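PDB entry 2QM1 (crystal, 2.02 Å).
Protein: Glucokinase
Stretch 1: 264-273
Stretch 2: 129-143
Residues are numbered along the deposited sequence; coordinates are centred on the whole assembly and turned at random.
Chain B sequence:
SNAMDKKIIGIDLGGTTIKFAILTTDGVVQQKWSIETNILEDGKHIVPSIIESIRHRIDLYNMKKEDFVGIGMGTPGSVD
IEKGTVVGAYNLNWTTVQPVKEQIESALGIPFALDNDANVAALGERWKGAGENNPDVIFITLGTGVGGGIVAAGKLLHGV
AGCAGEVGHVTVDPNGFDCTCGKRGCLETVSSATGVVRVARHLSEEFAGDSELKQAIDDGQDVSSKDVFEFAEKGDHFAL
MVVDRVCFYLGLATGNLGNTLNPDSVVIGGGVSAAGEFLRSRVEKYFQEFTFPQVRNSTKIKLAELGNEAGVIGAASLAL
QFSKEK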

# COMPACT_ATOMS: atom_id res chain seq x y z
N ASP B 264 9.89 -3.35 -5.36
CA ASP B 264 10.94 -4.08 -6.11
C ASP B 264 10.88 -5.55 -5.68
O ASP B 264 11.03 -6.48 -6.49
CB ASP B 264 12.31 -3.49 -5.89
CG ASP B 264 13.41 -4.32 -6.53
OD1 ASP B 264 14.32 -4.76 -5.79
OD2 ASP B 264 13.36 -4.56 -7.76
N SER B 265 10.62 -5.74 -4.40
CA SER B 265 10.44 -7.09 -3.88
C SER B 265 9.47 -7.16 -2.67
O SER B 265 9.28 -6.19 -1.94
CB SER B 265 11.80 -7.69 -3.50
OG SER B 265 12.34 -7.08 -2.34
N VAL B 266 8.86 -8.33 -2.55
CA VAL B 266 8.19 -8.82 -1.32
C VAL B 266 9.13 -9.85 -0.68
O VAL B 266 9.46 -10.87 -1.28
CB VAL B 266 6.81 -9.42 -1.67
CG1 VAL B 266 6.09 -10.08 -0.46
CG2 VAL B 266 5.93 -8.30 -2.33
N VAL B 267 9.60 -9.54 0.53
CA VAL B 267 10.52 -10.43 1.26
C VAL B 267 9.75 -11.22 2.32
O VAL B 267 9.10 -10.64 3.17
CB VAL B 267 11.67 -9.61 1.92
CG1 VAL B 267 12.65 -10.54 2.68
CG2 VAL B 267 12.39 -8.77 0.86
N ILE B 268 9.83 -12.56 2.25
CA ILE B 268 9.19 -13.42 3.24
C ILE B 268 10.17 -13.88 4.34
O ILE B 268 11.18 -14.52 4.08
CB ILE B 268 8.54 -14.67 2.59
CG1 ILE B 268 7.59 -14.31 1.43
CG2 ILE B 268 7.80 -15.50 3.66
CD1 ILE B 268 7.58 -15.44 0.36
N GLY B 269 9.84 -13.57 5.60
CA GLY B 269 10.74 -13.89 6.71
C GLY B 269 9.96 -14.60 7.80
O GLY B 269 8.80 -14.91 7.62
N GLY B 270 10.62 -14.82 8.95
CA GLY B 270 9.99 -15.43 10.10
C GLY B 270 10.29 -16.90 10.05
O GLY B 270 10.92 -17.35 9.11
N GLY B 271 9.83 -17.65 11.06
CA GLY B 271 10.18 -19.05 11.21
C GLY B 271 9.87 -19.92 10.02
O GLY B 271 10.68 -20.74 9.60
N VAL B 272 8.68 -19.74 9.46
CA VAL B 272 8.23 -20.56 8.34
C VAL B 272 9.22 -20.50 7.16
O VAL B 272 9.35 -21.47 6.37
CB VAL B 272 6.80 -20.14 7.89
CG1 VAL B 272 6.27 -21.08 6.80
CG2 VAL B 272 5.84 -20.12 9.12
N SER B 273 9.95 -19.39 7.06
CA SER B 273 10.72 -19.09 5.86
C SER B 273 11.97 -19.95 5.77
O SER B 273 12.60 -20.02 4.72
CB SER B 273 11.08 -17.60 5.79
OG SER B 273 12.21 -17.31 6.59
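Stretch 2 (129-143) GAGENNPDVIFITLG

How does stretch 2 run relative to stretch 1? Its strand, Val137 to Leu142, lies alongside strand 265-269 in the same direction, the two axes crossing at -21° and approaching to 4.6 Å. The register pairs Val266 with Ile138, Val267 with Phe139, Ile268 with Ile140 and Gly269 with Thr141, with CA atoms 4.6, 4.8, 5.0 and 4.5 Å apart in that order. As in any parallel pair, each bonded residue of one strand reaches two residues of the other. Val267 N donates to Ile138 O at 2.6 Å, while Ile140 N donates to Val267 O at 2.9 Å; one step on, Gly269 N donates to Ile140 O at 2.8 Å and Leu142 N to Gly269 O at 2.9 Å. All four are nearly straight.

What does Val267, the residue with the most covered surface, sit against? Its side chain, in the t rotamer, shares a sheet face with Val137 and Phe139. CG2 of Val267 lies 3.9 Å from CG1 of Val137, and CG1 of Val267 lies 4.0 Å from CD1 of Phe139. The turn before the strand also reaches this valine: Ala130 CB approaches Val267 CG1 to 3.8 Å. The Phe139 ring continues past its paired residue, bringing CE1 within 3.8 Å of Gly269 CA. A CB on Gly269 would clash with that same CE1, so the absence of a side chain leaves room for the ring.

Where does Leu142 fit at the far end? It spans the end of the strand and the 3-10 segment that follows. Its CD1 packs 3.9 Å from Ile268 CG2, and its CB lies 3.8 Å from Val272 CG2. The backbone adds a weak hydrogen bond from Val272 N to Leu142 O, at 3.5 Å. Between these contacts the chain passes close at Gly270, where a CB would run into both Leu142 O and Thr141 OG1.

How is the beginning of the pairing held, around Asp264? Here stretch 2 passes through two overlapping turns, type I from Gly129 to Glu132 and type I' from Gly131 to Asn134, before extending into the strand. Asp264 N donates to Asp136 O at 2.6 Å, and Asp264 CB points toward stretch 2, 3.1 Å from Asn134 OD1. That oxygen also accepts from Asp136 N at 3.1 Å. A water completes the join: it donates to Gly131 O and to Asp264 OD1, both at 2.6 Å, and accepts from Ser265 OG at 2.9 Å, linking the first turn to the start of strand 265-269.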

# COMPACT_ATOMS: atom_id res chain seq x y z
N GLY B 129 19.69 -7.08 4.16
CA GLY B 129 19.21 -8.36 3.63
C GLY B 129 18.68 -8.30 2.21
O GLY B 129 19.22 -7.56 1.37
N ALA B 130 17.62 -9.11 1.98
CA ALA B 130 17.01 -9.34 0.66
C ALA B 130 16.42 -8.10 -0.04
O ALA B 130 16.28 -8.09 -1.27
CB ALA B 130 15.88 -10.49 0.76
N GLY B 131 16.13 -7.04 0.73
CA GLY B 131 15.57 -5.80 0.17
C GLY B 131 16.51 -4.96 -0.70
O GLY B 131 16.05 -4.17 -1.53
N GLU B 132 17.83 -5.10 -0.49
CA GLU B 132 18.90 -4.52 -1.34
C GLU B 132 18.89 -3.00 -1.43
O GLU B 132 19.26 -2.38 -2.45
CB GLU B 132 18.89 -5.14 -2.74
CG GLU B 132 19.30 -6.59 -2.71
CD GLU B 132 19.75 -7.11 -4.07
OE1 GLU B 132 20.61 -8.02 -4.06
OE2 GLU B 132 19.25 -6.63 -5.12
N ASN B 133 18.46 -2.41 -0.34
CA ASN B 133 18.28 -0.96 -0.23
C ASN B 133 17.36 -0.32 -1.27
O ASN B 133 17.46 0.83 -1.53
CB ASN B 133 19.65 -0.30 -0.21
CG ASN B 133 20.34 -0.50 1.14
OD1 ASN B 133 21.23 -1.38 1.28
ND2 ASN B 133 19.89 0.24 2.14
N ASN B 134 16.49 -1.10 -1.88
CA ASN B 134 15.51 -0.54 -2.79
C ASN B 134 14.53 0.43 -2.09
O ASN B 134 14.24 0.25 -0.91
CB ASN B 134 14.75 -1.66 -3.49
CG ASN B 134 14.22 -1.21 -4.80
OD1 ASN B 134 13.08 -0.67 -4.89
ND2 ASN B 134 15.06 -1.33 -5.84
N PRO B 135 14.09 1.50 -2.79
CA PRO B 135 13.06 2.40 -2.23
C PRO B 135 11.71 1.78 -2.01
O PRO B 135 10.89 2.39 -1.37
CB PRO B 135 12.90 3.49 -3.31
CG PRO B 135 14.14 3.35 -4.22
CD PRO B 135 14.62 1.95 -4.09
N ASP B 136 11.44 0.62 -2.64
CA ASP B 136 10.15 0.00 -2.53
C ASP B 136 10.31 -1.47 -2.20
O ASP B 136 10.64 -2.28 -3.07
CB ASP B 136 9.31 0.25 -3.81
CG ASP B 136 9.16 1.74 -4.13
OD1 ASP B 136 8.27 2.41 -3.56
OD2 ASP B 136 9.98 2.26 -4.91
N VAL B 137 10.09 -1.81 -0.93
CA VAL B 137 10.25 -3.20 -0.41
C VAL B 137 9.13 -3.51 0.58
O VAL B 137 8.86 -2.71 1.50
CB VAL B 137 11.61 -3.44 0.31
CG1 VAL B 137 11.74 -4.92 0.76
CG2 VAL B 137 12.77 -3.11 -0.58
N ILE B 138 8.49 -4.65 0.40
CA ILE B 138 7.52 -5.14 1.40
C ILE B 138 8.08 -6.35 2.15
O ILE B 138 8.57 -7.32 1.53
CB ILE B 138 6.17 -5.44 0.77
CG1 ILE B 138 5.62 -4.14 0.14
CG2 ILE B 138 5.21 -5.97 1.78
CD1 ILE B 138 4.37 -4.34 -0.81
N PHE B 139 8.10 -6.25 3.48
CA PHE B 139 8.47 -7.37 4.35
C PHE B 139 7.21 -8.00 4.95
O PHE B 139 6.35 -7.31 5.51
CB PHE B 139 9.43 -6.92 5.47
CG PHE B 139 9.90 -8.04 6.36
CD1 PHE B 139 10.64 -9.11 5.82
CD2 PHE B 139 9.63 -8.04 7.71
CE1 PHE B 139 11.06 -10.15 6.61
CE2 PHE B 139 10.07 -9.10 8.53
CZ PHE B 139 10.78 -10.16 7.96
N ILE B 140 7.10 -9.33 4.80
CA ILE B 140 6.09 -10.13 5.48
C ILE B 140 6.73 -11.24 6.36
O ILE B 140 7.51 -12.08 5.87
CB ILE B 140 5.07 -10.73 4.48
CG1 ILE B 140 4.22 -11.79 5.15
CG2 ILE B 140 5.77 -11.41 3.32
CD1 ILE B 140 3.37 -11.29 6.24
N THR B 141 6.41 -11.24 7.64
CA THR B 141 6.96 -12.23 8.57
C THR B 141 5.91 -13.22 9.05
O THR B 141 4.86 -12.84 9.57
CB THR B 141 7.73 -11.57 9.73
OG1 THR B 141 8.25 -12.58 10.62
CG2 THR B 141 6.84 -10.60 10.47
N LEU B 142 6.19 -14.50 8.85
CA LEU B 142 5.28 -15.54 9.25
C LEU B 142 5.92 -16.24 10.44
O LEU B 142 6.97 -16.83 10.30
CB LEU B 142 5.12 -16.55 8.11
CG LEU B 142 4.83 -16.00 6.71
CD1 LEU B 142 4.85 -17.14 5.70
CD2 LEU B 142 3.45 -15.31 6.69
N GLY B 143 5.29 -16.13 11.59
CA GLY B 143 5.68 -16.90 12.80
C GLY B 143 4.45 -17.23 13.64
O GLY B 143 3.49 -17.78 13.14
O HOH W 1 14.50 -5.35 -3.30
O HOH W 2 16.17 -6.87 -6.27